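Local coordinates for malonyl CoA:acyl carrier protein malonyltransferase (Streptomyces coelicolor, PDB 1NM2), which probably transfers the malonyl group of malonyl-CoA to holo acyl carrier protein, a step that supplies fatty acid biosynthesis, at residues 56-61 against 119-124; 211-216 against 247-252; 220-225 against 240-245; 230-235 against 254-259. One frame throughout, in Å; residues are numbered along the deposited sequence.

Interaction 1: 56-61 against 119-124; sequences DTSVAQ and LVRRRG. With ACY (acetic acid), chain D.
The side chains of Gln61 and Arg123 cross at about a right angle and supply the polar heart of this contact between two nearly antiparallel helices. Gln61 OE1 accepts a nearly straight bond of 2.9 Å from Arg123 NH1, which approaches from above the amide plane, while the oxygen lies in the plane of the guanidinium. The same NH1 reaches OXT of the bound acetate at 2.8 Å, and NH2 adds a longer bond to that oxygen. Nearer the start of helix 57-75, the bent chain of Arg121 ends with NH1 3.3 Å from Ser58 O, to which it donates; a water accepts from this NH1 and donates weakly to Ser58 OG. Asp56 OD1 caps the helix by accepting from Ser58 N.

The two backbones come nearest at Gly124, whose CA lies 4.1 Å from Ser58 CA; a CB there would clash with Thr57 O. Gln61 CB meets Val120 CG2 at 3.6 Å.

An alanine in place of Arg123 would probably leave Gln61 OE1 and the acetate carboxylate without their shared donor. With Ser98 OG bonding both Arg123 NH2 and the acetate, the guanidinium sits at the active site, where the acetate mimics a malonyl group, consistent with Arg123 receiving the substrate's carboxylate.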
loop_
_atom_site.group_PDB
_atom_site.type_symbol
_atom_site.label_atom_id
_atom_site.label_comp_id
_atom_site.label_asym_id
_atom_site.label_seq_id
_atom_site.Cartn_x
_atom_site.Cartn_y
_atom_site.Cartn_z
ATOM N N ASP A 56 1.236 14.785 3.181
ATOM C CA ASP A 56 0.667 14.685 4.522
ATOM C C ASP A 56 0.199 13.236 4.679
ATOM O O ASP A 56 -0.756 12.812 4.037
ATOM C CB ASP A 56 -0.526 15.638 4.625
ATOM C CG ASP A 56 -1.175 15.638 5.996
ATOM O OD1 ASP A 56 -1.067 14.634 6.729
ATOM O OD2 ASP A 56 -1.821 16.652 6.331
ATOM N N THR A 57 0.870 12.474 5.533
ATOM C CA THR A 57 0.503 11.078 5.720
ATOM C C THR A 57 -0.959 10.864 6.138
ATOM O O THR A 57 -1.559 9.849 5.791
ATOM C CB THR A 57 1.454 10.390 6.741
ATOM O OG1 THR A 57 1.073 9.018 6.904
ATOM C CG2 THR A 57 1.404 11.095 8.083
ATOM N N SER A 58 -1.541 11.813 6.866
ATOM C CA SER A 58 -2.932 11.667 7.294
ATOM C C SER A 58 -3.876 11.869 6.104
ATOM O O SER A 58 -5.029 11.425 6.120
ATOM C CB SER A 58 -3.263 12.663 8.413
ATOM O OG SER A 58 -3.123 14.006 7.982
ATOM N N VAL A 59 -3.371 12.531 5.069
ATOM C CA VAL A 59 -4.138 12.787 3.855
ATOM C C VAL A 59 -3.868 11.700 2.811
ATOM O O VAL A 59 -4.795 11.143 2.224
ATOM C CB VAL A 59 -3.768 14.166 3.232
ATOM C CG1 VAL A 59 -4.381 14.299 1.836
ATOM C CG2 VAL A 59 -4.272 15.297 4.121
ATOM N N ALA A 60 -2.591 11.392 2.598
ATOM C CA ALA A 60 -2.203 10.400 1.604
ATOM C C ALA A 60 -2.864 9.033 1.753
ATOM O O ALA A 60 -3.310 8.449 0.765
ATOM C CB ALA A 60 -0.681 10.236 1.596
ATOM N N GLN A 61 -2.934 8.517 2.975
ATOM C CA GLN A 61 -3.527 7.198 3.166
ATOM C C GLN A 61 -4.987 7.093 2.712
ATOM O O GLN A 61 -5.309 6.249 1.874
ATOM C CB GLN A 61 -3.325 6.742 4.621
ATOM C CG GLN A 61 -1.840 6.541 4.926
ATOM C CD GLN A 61 -1.563 5.769 6.195
ATOM O OE1 GLN A 61 -2.345 4.912 6.596
ATOM N NE2 GLN A 61 -0.422 6.048 6.816
ATOM N N LEU A 119 -11.178 3.549 8.716
ATOM C CA LEU A 119 -10.047 2.882 9.347
ATOM C C LEU A 119 -8.720 3.483 8.890
ATOM O O LEU A 119 -7.821 3.722 9.701
ATOM C CB LEU A 119 -10.055 1.390 9.006
ATOM C CG LEU A 119 -8.924 0.565 9.628
ATOM C CD1 LEU A 119 -9.148 0.444 11.136
ATOM C CD2 LEU A 119 -8.881 -0.819 8.985
ATOM N N VAL A 120 -8.590 3.714 7.586
ATOM C CA VAL A 120 -7.351 4.259 7.045
ATOM C C VAL A 120 -7.151 5.735 7.407
ATOM O O VAL A 120 -6.017 6.205 7.500
ATOM C CB VAL A 120 -7.274 4.048 5.507
ATOM C CG1 VAL A 120 -8.188 5.022 4.782
ATOM C CG2 VAL A 120 -5.841 4.187 5.042
ATOM N N ARG A 121 -8.247 6.462 7.617
ATOM C CA ARG A 121 -8.155 7.868 8.013
ATOM C C ARG A 121 -7.469 7.826 9.388
ATOM O O ARG A 121 -6.549 8.588 9.662
ATOM C CB ARG A 121 -9.556 8.474 8.161
ATOM C CG ARG A 121 -9.697 9.987 7.911
ATOM C CD ARG A 121 -8.505 10.829 8.338
ATOM N NE ARG A 121 -8.915 12.160 8.789
ATOM C CZ ARG A 121 -8.203 13.272 8.619
ATOM N NH1 ARG A 121 -7.034 13.234 7.994
ATOM N NH2 ARG A 121 -8.655 14.428 9.090
ATOM N N ARG A 122 -7.929 6.915 10.244
ATOM C CA ARG A 122 -7.356 6.755 11.580
ATOM C C ARG A 122 -5.926 6.219 11.485
ATOM O O ARG A 122 -5.057 6.586 12.277
ATOM C CB ARG A 122 -8.210 5.796 12.415
ATOM C CG ARG A 122 -9.601 6.324 12.732
ATOM C CD ARG A 122 -9.518 7.540 13.644
ATOM N NE ARG A 122 -10.815 8.182 13.841
ATOM C CZ ARG A 122 -11.028 9.173 14.702
ATOM N NH1 ARG A 122 -10.026 9.628 15.447
ATOM N NH2 ARG A 122 -12.236 9.713 14.814
ATOM N N ARG A 123 -5.689 5.342 10.517
ATOM C CA ARG A 123 -4.362 4.776 10.318
ATOM C C ARG A 123 -3.374 5.906 10.044
ATOM O O ARG A 123 -2.324 5.994 10.684
ATOM C CB ARG A 123 -4.370 3.805 9.127
ATOM C CG ARG A 123 -3.052 3.048 8.897
ATOM C CD ARG A 123 -3.166 2.163 7.658
ATOM N NE ARG A 123 -2.092 1.182 7.534
ATOM C CZ ARG A 123 -0.915 1.408 6.958
ATOM N NH1 ARG A 123 -0.633 2.598 6.440
ATOM N NH2 ARG A 123 -0.021 0.429 6.883
ATOM N N GLY A 124 -3.721 6.768 9.094
ATOM C CA GLY A 124 -2.850 7.875 8.732
ATOM C C GLY A 124 -2.585 8.874 9.845
ATOM O O GLY A 124 -1.459 9.342 10.009
HETATM C C ACY D . 2.856 3.305 5.142
HETATM O O ACY D . 2.586 4.538 4.829
HETATM O OXT ACY D . 2.135 2.508 5.832
HETATM C CH3 ACY D . 4.184 2.812 4.591
HETATM O O HOH W 1 -5.649 15.988 8.866
#

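Interaction 2: 211-216 against 247-252; sequences DKLAEA and RLVGQV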
loop_
_atom_site.group_PDB
_atom_site.type_symbol
_atom_site.label_atom_id
_atom_site.label_comp_id
_atom_site.label_asym_id
_atom_site.label_seq_id
_atom_site.Cartn_x
_atom_site.Cartn_y
_atom_site.Cartn_z
ATOM N N ASP A 211 -2.001 0.850 19.039
ATOM C CA ASP A 211 -3.000 1.058 20.083
ATOM C C ASP A 211 -4.164 1.894 19.552
ATOM O O ASP A 211 -5.328 1.524 19.714
ATOM C CB ASP A 211 -2.386 1.755 21.299
ATOM C CG ASP A 211 -1.206 0.995 21.883
ATOM O OD1 ASP A 211 -1.222 -0.258 21.879
ATOM O OD2 ASP A 211 -0.263 1.658 22.366
ATOM N N LYS A 212 -3.846 3.014 18.907
ATOM C CA LYS A 212 -4.871 3.896 18.359
ATOM C C LYS A 212 -5.655 3.240 17.224
ATOM O O LYS A 212 -6.877 3.373 17.151
ATOM C CB LYS A 212 -4.235 5.196 17.855
ATOM C CG LYS A 212 -3.536 6.013 18.929
ATOM C CD LYS A 212 -2.838 7.226 18.319
ATOM C CE LYS A 212 -2.092 8.044 19.363
ATOM N NZ LYS A 212 -3.011 8.631 20.378
ATOM N N LEU A 213 -4.957 2.533 16.338
ATOM C CA LEU A 213 -5.617 1.876 15.219
ATOM C C LEU A 213 -6.510 0.731 15.699
ATOM O O LEU A 213 -7.554 0.459 15.100
ATOM C CB LEU A 213 -4.582 1.358 14.220
ATOM C CG LEU A 213 -5.144 0.828 12.898
ATOM C CD1 LEU A 213 -6.006 1.893 12.233
ATOM C CD2 LEU A 213 -3.995 0.413 11.988
ATOM N N ALA A 214 -6.099 0.061 16.774
ATOM C CA ALA A 214 -6.888 -1.035 17.338
ATOM C C ALA A 214 -8.221 -0.504 17.866
ATOM O O ALA A 214 -9.239 -1.192 17.787
ATOM C CB ALA A 214 -6.123 -1.721 18.465
ATOM N N GLU A 215 -8.212 0.710 18.417
ATOM C CA GLU A 215 -9.443 1.307 18.934
ATOM C C GLU A 215 -10.427 1.535 17.790
ATOM O O GLU A 215 -11.617 1.275 17.927
ATOM C CB GLU A 215 -9.165 2.644 19.625
ATOM C CG GLU A 215 -8.525 2.535 20.999
ATOM C CD GLU A 215 -9.329 1.671 21.964
ATOM O OE1 GLU A 215 -10.552 1.884 22.111
ATOM O OE2 GLU A 215 -8.725 0.776 22.586
ATOM N N ALA A 216 -9.926 2.019 16.658
ATOM C CA ALA A 216 -10.786 2.256 15.504
ATOM C C ALA A 216 -11.325 0.927 14.966
ATOM O O ALA A 216 -12.467 0.847 14.506
ATOM C CB ALA A 216 -10.014 2.983 14.425
ATOM N N ARG A 247 -4.215 -8.364 11.389
ATOM C CA ARG A 247 -2.968 -8.195 10.654
ATOM C C ARG A 247 -2.802 -6.752 10.168
ATOM O O ARG A 247 -1.704 -6.194 10.239
ATOM C CB ARG A 247 -2.915 -9.163 9.469
ATOM C CG ARG A 247 -2.551 -10.582 9.861
ATOM C CD ARG A 247 -2.669 -11.544 8.693
ATOM N NE ARG A 247 -2.113 -12.853 9.029
ATOM C CZ ARG A 247 -1.003 -13.355 8.490
ATOM N NH1 ARG A 247 -0.325 -12.657 7.581
ATOM N NH2 ARG A 247 -0.569 -14.549 8.866
ATOM N N LEU A 248 -3.887 -6.151 9.678
ATOM C CA LEU A 248 -3.855 -4.765 9.205
ATOM C C LEU A 248 -3.431 -3.831 10.339
ATOM O O LEU A 248 -2.587 -2.954 10.157
ATOM C CB LEU A 248 -5.241 -4.322 8.710
ATOM C CG LEU A 248 -5.822 -4.873 7.406
ATOM C CD1 LEU A 248 -7.279 -4.434 7.278
ATOM C CD2 LEU A 248 -5.007 -4.366 6.219
ATOM N N VAL A 249 -4.030 -4.021 11.508
ATOM C CA VAL A 249 -3.727 -3.184 12.664
ATOM C C VAL A 249 -2.273 -3.326 13.109
ATOM O O VAL A 249 -1.615 -2.335 13.429
ATOM C CB VAL A 249 -4.650 -3.527 13.849
ATOM C CG1 VAL A 249 -4.311 -2.652 15.051
ATOM C CG2 VAL A 249 -6.108 -3.331 13.446
ATOM N N GLY A 250 -1.779 -4.559 13.120
ATOM C CA GLY A 250 -0.407 -4.810 13.529
ATOM C C GLY A 250 0.640 -4.414 12.504
ATOM O O GLY A 250 1.748 -4.034 12.881
ATOM N N GLN A 251 0.294 -4.487 11.217
ATOM C CA GLN A 251 1.227 -4.153 10.141
ATOM C C GLN A 251 1.832 -2.755 10.180
ATOM O O GLN A 251 2.885 -2.529 9.587
ATOM C CB GLN A 251 0.579 -4.356 8.758
ATOM C CG GLN A 251 0.750 -5.759 8.170
ATOM C CD GLN A 251 2.201 -6.217 8.150
ATOM O OE1 GLN A 251 3.048 -5.658 7.434
ATOM N NE2 GLN A 251 2.500 -7.231 8.944
ATOM N N VAL A 252 1.187 -1.810 10.856
ATOM C CA VAL A 252 1.750 -0.462 10.906
ATOM C C VAL A 252 3.102 -0.498 11.617
ATOM O O VAL A 252 3.926 0.405 11.441
ATOM C CB VAL A 252 0.817 0.542 11.640
ATOM C CG1 VAL A 252 -0.557 0.569 10.969
ATOM C CG2 VAL A 252 0.706 0.183 13.110
#
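Leu213 packs against Val249 and Val252 where helix 207-217 runs nearly antiparallel to helix 241-251, their local axes 9.0 Å apart at closest approach and 156° between their directions. Along segment 211-216, Leu213 is the first residue to meet the other helix. Its CG stands anti to the backbone N (chi1 -171°), and the two methyls beyond it divide the work. CD2 crosses to the second segment, touching Val252 CG1 at 3.6 Å and Val249 CA at 3.7 Å, whereas CD1 packs on helix 113-132 at Leu119 and Arg123. Lower on the side chain, Leu213 CB lies 4.1 Å from Val249 CG1, and the leucine and valine side chains slide past each other in opposite directions.

Ala214 follows at the margin of the interface. Val249 CG1, anti to its own backbone N (chi1 179°), comes to 3.7 Å from Ala214 N and to 4.0 Å from Ala214 CB, thus resting on the backbone of the helix as well as on the methyl. Val249 also touches Val210 and Ala217, one on each side of this segment in the sequence, and Val252 adds Ala209 and Val210.

The side chains that meet are all apolar, and no polar bond joins the segments; methyls rest on one another and on backbone atoms. The contact depends on the fit of these methyls and on their burial. Leu213 CD1 packs on Arg123 CA and Val252 CG1 on Arg123 NE, so nonpolar groups flank the arginine at its base and at the start of its guanidinium, which binds the acetate.

Interaction 3: 220-225 against 240-245; sequences LTPADP and SGTEVL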
loop_
_atom_site.group_PDB
_atom_site.type_symbol
_atom_site.label_atom_id
_atom_site.label_comp_id
_atom_site.label_asym_id
_atom_site.label_seq_id
_atom_site.Cartn_x
_atom_site.Cartn_y
_atom_site.Cartn_z
ATOM N N LEU A 220 -15.572 -1.909 13.881
ATOM C CA LEU A 220 -15.756 -2.704 12.677
ATOM C C LEU A 220 -16.113 -4.155 12.955
ATOM O O LEU A 220 -15.798 -4.704 14.012
ATOM C CB LEU A 220 -14.482 -2.669 11.825
ATOM C CG LEU A 220 -13.942 -1.291 11.441
ATOM C CD1 LEU A 220 -12.652 -1.452 10.652
ATOM C CD2 LEU A 220 -14.986 -0.542 10.624
ATOM N N THR A 221 -16.782 -4.760 11.984
ATOM C CA THR A 221 -17.169 -6.160 12.044
ATOM C C THR A 221 -16.765 -6.688 10.674
ATOM O O THR A 221 -17.537 -6.619 9.718
ATOM C CB THR A 221 -18.686 -6.329 12.230
ATOM O OG1 THR A 221 -19.093 -5.680 13.441
ATOM C CG2 THR A 221 -19.046 -7.804 12.315
ATOM N N PRO A 222 -15.529 -7.201 10.558
ATOM C CA PRO A 222 -14.989 -7.741 9.310
ATOM C C PRO A 222 -15.602 -9.063 8.877
ATOM O O PRO A 222 -15.876 -9.934 9.702
ATOM C CB PRO A 222 -13.506 -7.881 9.620
ATOM C CG PRO A 222 -13.523 -8.281 11.052
ATOM C CD PRO A 222 -14.537 -7.319 11.641
ATOM N N ALA A 223 -15.821 -9.206 7.576
ATOM C CA ALA A 223 -16.368 -10.438 7.035
ATOM C C ALA A 223 -15.208 -11.269 6.489
ATOM O O ALA A 223 -14.129 -10.737 6.216
ATOM C CB ALA A 223 -17.356 -10.133 5.919
ATOM N N ASP A 224 -15.422 -12.570 6.348
ATOM C CA ASP A 224 -14.394 -13.440 5.802
ATOM C C ASP A 224 -14.168 -13.050 4.348
ATOM O O ASP A 224 -15.106 -12.703 3.638
ATOM C CB ASP A 224 -14.830 -14.906 5.895
ATOM C CG ASP A 224 -14.711 -15.456 7.304
ATOM O OD1 ASP A 224 -15.192 -16.580 7.552
ATOM O OD2 ASP A 224 -14.126 -14.762 8.162
ATOM N N PRO A 225 -12.911 -13.083 3.889
ATOM C CA PRO A 225 -12.626 -12.718 2.498
ATOM C C PRO A 225 -13.317 -13.645 1.499
ATOM O O PRO A 225 -13.316 -14.863 1.670
ATOM C CB PRO A 225 -11.100 -12.809 2.424
ATOM C CG PRO A 225 -10.770 -13.856 3.449
ATOM C CD PRO A 225 -11.686 -13.498 4.594
ATOM N N SER A 240 -9.525 -15.899 7.411
ATOM C CA SER A 240 -10.398 -15.282 8.410
ATOM C C SER A 240 -10.456 -13.757 8.370
ATOM O O SER A 240 -9.421 -13.094 8.325
ATOM C CB SER A 240 -9.961 -15.730 9.809
ATOM O OG SER A 240 -10.554 -14.932 10.812
ATOM N N GLY A 241 -11.673 -13.214 8.414
ATOM C CA GLY A 241 -11.863 -11.774 8.394
ATOM C C GLY A 241 -11.269 -11.066 9.605
ATOM O O GLY A 241 -10.724 -9.965 9.479
ATOM N N THR A 242 -11.380 -11.680 10.780
ATOM C CA THR A 242 -10.821 -11.088 11.991
ATOM C C THR A 242 -9.292 -11.150 11.935
ATOM O O THR A 242 -8.616 -10.232 12.402
ATOM C CB THR A 242 -11.323 -11.809 13.273
ATOM O OG1 THR A 242 -11.121 -13.221 13.141
ATOM C CG2 THR A 242 -12.798 -11.527 13.502
ATOM N N GLU A 243 -8.746 -12.220 11.356
ATOM C CA GLU A 243 -7.293 -12.333 11.237
ATOM C C GLU A 243 -6.781 -11.309 10.223
ATOM O O GLU A 243 -5.666 -10.788 10.357
ATOM C CB GLU A 243 -6.878 -13.757 10.835
ATOM C CG GLU A 243 -7.001 -14.763 11.982
ATOM C CD GLU A 243 -6.484 -16.152 11.637
ATOM O OE1 GLU A 243 -6.425 -17.007 12.547
ATOM O OE2 GLU A 243 -6.136 -16.394 10.462
ATOM N N VAL A 244 -7.600 -11.010 9.215
ATOM C CA VAL A 244 -7.230 -10.016 8.216
ATOM C C VAL A 244 -7.128 -8.659 8.914
ATOM O O VAL A 244 -6.138 -7.937 8.769
ATOM C CB VAL A 244 -8.289 -9.913 7.085
ATOM C CG1 VAL A 244 -8.077 -8.627 6.284
ATOM C CG2 VAL A 244 -8.184 -11.125 6.156
ATOM N N LEU A 245 -8.160 -8.320 9.680
ATOM C CA LEU A 245 -8.192 -7.058 10.405
ATOM C C LEU A 245 -7.077 -6.940 11.446
ATOM O O LEU A 245 -6.449 -5.881 11.576
ATOM C CB LEU A 245 -9.557 -6.876 11.077
ATOM C CG LEU A 245 -9.773 -5.577 11.865
ATOM C CD1 LEU A 245 -9.484 -4.373 10.985
ATOM C CD2 LEU A 245 -11.194 -5.529 12.382
#
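Asp224 has its CG anti to the carbonyl carbon (chi1 -76°), on the side of the backbone N, and its OD2 meets the N of Gly241, the first residue of helix 241-251, while Leu245, its CG anti to the backbone N (chi1 -179°), extends toward Pro222. Gly241 N donates to Asp224 OD2 at 2.9 Å with an angle of 166°; the donor meets the anti side of this oxygen, out of the carboxylate plane. The negative charge at the start of the helix would probably interact favourably with the helix dipole.

Gly241 is also pressed against the neighbouring backbone. Its CA makes a CH...O contact of 3.3 Å with Ala223 O, and a CB would clash with that oxygen. Pro225 CD is 3.8 Å from Gly241 N. Further along the helix, the Pro222 ring sits over the first turn, with CB 3.5 Å from Gly241 O and CG 3.8 Å from Leu245 CD2. Pro222 and Leu245 cross at about a right angle, and the looser approach of Leu220 CD1 to Leu245 CD1 extends this apolar strip toward Leu119 of helix 113-132.

Ser240 is the N-cap, its OG accepting from Thr242 OG1 at 2.9 Å and, weakly, from the backbone N of Thr242 and Glu243. The arrangement is that of a helix N-terminus capped by its own serine and covered by an extended, proline-bearing connection that leads into strand 228-229 of the parallel sheet in the alpha/beta hydrolase-like core.

Interaction 4: 230-235 against 254-259; sequences VSNKDG and NPVRWD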
loop_
_atom_site.group_PDB
_atom_site.type_symbol
_atom_site.label_atom_id
_atom_site.label_comp_id
_atom_site.label_asym_id
_atom_site.label_seq_id
_atom_site.Cartn_x
_atom_site.Cartn_y
_atom_site.Cartn_z
ATOM N N VAL A 230 -3.939 -12.019 0.157
ATOM C CA VAL A 230 -2.526 -12.228 0.481
ATOM C C VAL A 230 -2.023 -11.104 1.382
ATOM O O VAL A 230 -2.127 -9.927 1.030
ATOM C CB VAL A 230 -1.670 -12.276 -0.807
ATOM C CG1 VAL A 230 -0.206 -12.533 -0.462
ATOM C CG2 VAL A 230 -2.188 -13.373 -1.728
ATOM N N SER A 231 -1.451 -11.478 2.526
ATOM C CA SER A 231 -0.968 -10.519 3.526
ATOM C C SER A 231 0.514 -10.123 3.525
ATOM O O SER A 231 1.403 -10.960 3.339
ATOM C CB SER A 231 -1.354 -11.035 4.922
ATOM O OG SER A 231 -0.706 -10.315 5.959
ATOM N N ASN A 232 0.754 -8.831 3.769
ATOM C CA ASN A 232 2.095 -8.234 3.828
ATOM C C ASN A 232 3.000 -8.806 4.914
ATOM O O ASN A 232 4.221 -8.793 4.784
ATOM C CB ASN A 232 1.999 -6.730 4.093
ATOM C CG ASN A 232 1.648 -5.931 2.867
ATOM O OD1 ASN A 232 1.581 -4.709 2.926
ATOM N ND2 ASN A 232 1.423 -6.610 1.747
ATOM N N LYS A 233 2.398 -9.258 6.005
ATOM C CA LYS A 233 3.158 -9.793 7.131
ATOM C C LYS A 233 4.117 -10.916 6.763
ATOM O O LYS A 233 5.294 -10.883 7.113
ATOM C CB LYS A 233 2.194 -10.291 8.217
ATOM C CG LYS A 233 2.828 -11.170 9.292
ATOM C CD LYS A 233 2.967 -10.436 10.609
ATOM C CE LYS A 233 3.215 -11.402 11.765
ATOM N NZ LYS A 233 4.440 -12.222 11.573
ATOM N N ASP A 234 3.604 -11.907 6.050
ATOM C CA ASP A 234 4.391 -13.071 5.694
ATOM C C ASP A 234 4.033 -13.633 4.318
ATOM O O ASP A 234 4.403 -14.757 3.992
ATOM C CB ASP A 234 4.154 -14.137 6.754
ATOM C CG ASP A 234 2.679 -14.420 6.959
ATOM O OD1 ASP A 234 2.331 -15.085 7.952
ATOM O OD2 ASP A 234 1.862 -13.972 6.121
ATOM N N GLY A 235 3.298 -12.859 3.526
ATOM C CA GLY A 235 2.912 -13.313 2.201
ATOM C C GLY A 235 1.930 -14.475 2.180
ATOM O O GLY A 235 1.744 -15.117 1.144
ATOM N N ASN A 254 5.018 -3.591 11.694
ATOM C CA ASN A 254 5.733 -4.773 11.221
ATOM C C ASN A 254 6.237 -4.545 9.794
ATOM O O ASN A 254 5.609 -3.836 9.012
ATOM C CB ASN A 254 4.804 -5.999 11.222
ATOM C CG ASN A 254 4.685 -6.664 12.586
ATOM O OD1 ASN A 254 3.766 -7.452 12.817
ATOM N ND2 ASN A 254 5.620 -6.375 13.483
ATOM N N PRO A 255 7.379 -5.154 9.437
ATOM C CA PRO A 255 7.950 -5.009 8.088
ATOM C C PRO A 255 6.966 -5.430 6.986
ATOM O O PRO A 255 6.135 -6.317 7.190
ATOM C CB PRO A 255 9.163 -5.936 8.130
ATOM C CG PRO A 255 9.596 -5.863 9.574
ATOM C CD PRO A 255 8.268 -5.955 10.302
ATOM N N VAL A 256 7.070 -4.794 5.822
ATOM C CA VAL A 256 6.217 -5.126 4.683
ATOM C C VAL A 256 6.965 -6.148 3.823
ATOM O O VAL A 256 7.948 -5.813 3.161
ATOM C CB VAL A 256 5.911 -3.881 3.808
ATOM C CG1 VAL A 256 5.187 -4.303 2.538
ATOM C CG2 VAL A 256 5.055 -2.876 4.589
ATOM N N ARG A 257 6.507 -7.395 3.838
ATOM C CA ARG A 257 7.157 -8.427 3.045
ATOM C C ARG A 257 6.470 -8.587 1.700
ATOM O O ARG A 257 5.835 -9.610 1.432
ATOM C CB ARG A 257 7.161 -9.764 3.796
ATOM C CG ARG A 257 8.040 -9.749 5.046
ATOM C CD ARG A 257 9.464 -9.317 4.702
ATOM N NE ARG A 257 10.110 -10.251 3.785
ATOM C CZ ARG A 257 10.549 -11.459 4.132
ATOM N NH1 ARG A 257 11.123 -12.246 3.227
ATOM N NH2 ARG A 257 10.430 -11.875 5.385
ATOM N N TRP A 258 6.600 -7.569 0.857
ATOM C CA TRP A 258 5.989 -7.609 -0.466
ATOM C C TRP A 258 6.674 -8.686 -1.300
ATOM O O TRP A 258 6.077 -9.244 -2.225
ATOM C CB TRP A 258 6.105 -6.252 -1.165
ATOM C CG TRP A 258 5.311 -6.209 -2.438
ATOM C CD1 TRP A 258 5.795 -6.124 -3.714
ATOM C CD2 TRP A 258 3.890 -6.318 -2.554
ATOM N NE1 TRP A 258 4.760 -6.179 -4.621
ATOM C CE2 TRP A 258 3.579 -6.295 -3.935
ATOM C CE3 TRP A 258 2.847 -6.437 -1.625
ATOM C CZ2 TRP A 258 2.265 -6.385 -4.409
ATOM C CZ3 TRP A 258 1.540 -6.528 -2.095
ATOM C CH2 TRP A 258 1.262 -6.499 -3.478
ATOM N N ASP A 259 7.928 -8.982 -0.963
ATOM C CA ASP A 259 8.674 -10.017 -1.667
ATOM C C ASP A 259 7.936 -11.355 -1.548
ATOM O O ASP A 259 7.758 -12.080 -2.534
ATOM C CB ASP A 259 10.089 -10.157 -1.082
ATOM C CG ASP A 259 10.086 -10.569 0.383
ATOM O OD1 ASP A 259 10.909 -11.436 0.752
ATOM O OD2 ASP A 259 9.277 -10.024 1.170
HETATM O O HOH W 2 6.567 -8.854 8.569
#
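At the junction between the hydrolase-like core and the mixed sheet of the smaller subdomain, the loop after strand 228-229 meets the edge strand 256-257. The one direct hydrogen bond between the segments runs from Arg257 N to Asn232 O at 2.8 Å, the donor tilted 19° from the carbonyl plane. A water bridging Lys233 O and Pro255 O adds a second backbone link.

Asn232 lies side by side with Val256, its OD1 3.6 Å from Val256 CG1. The amide nitrogen, ND2, stands at the edge of the Trp258 ring, 3.7 Å from CE3, with the amide and ring planes 89° apart. Both ends of this amide are engaged beyond the two segments, OD1 accepting from Ser98 N and ND2 donating to Gly96 O, which fixes its rotation.

Arg257 packs CG against Lys233 O at 3.6 Å, then bends at chi2 and chi3. Its guanidinium grips Asp259 side-on, NE to OD2 at 2.8 Å and NH1 to OD1 at 2.6 Å, the latter on the syn lone pair. An alanine at Arg257 would probably leave the Asp259 carboxylate without this paired partner and open a gap over Lys233 O.

The Gly96, Ser98 and Gly100 pattern fits a nucleophile elbow, as in other acyltransferases with an alpha/beta hydrolase-like core. Asn232, bonded to Gly96 O and Ser98 N, probably helps to hold that turn in place, and Trp258 lies close by against His97.

In the fold
From the N terminus, interaction 1 closes first, joining the start of helix 57-75 to helix 113-132 before any other contact opens. Interaction 2 then pairs helix 207-217 with helix 241-251, and within the loop it closes interaction 3 fastens the connection 220-225 to the start of that second helix. Interaction 4 opens before helix 241-251 and closes beyond it at strand 256-257, so its segments alternate with those of interactions 2 and 3. Interactions 1 and 2 touch where Leu213 and Val252 pack on Arg123; Leu119 carries the packing on to interaction 3. The Arg247-Asp234 salt bridge ties helix 241-251 to the loop after strand 228-229, while interaction 4 itself reaches the mixed sheet.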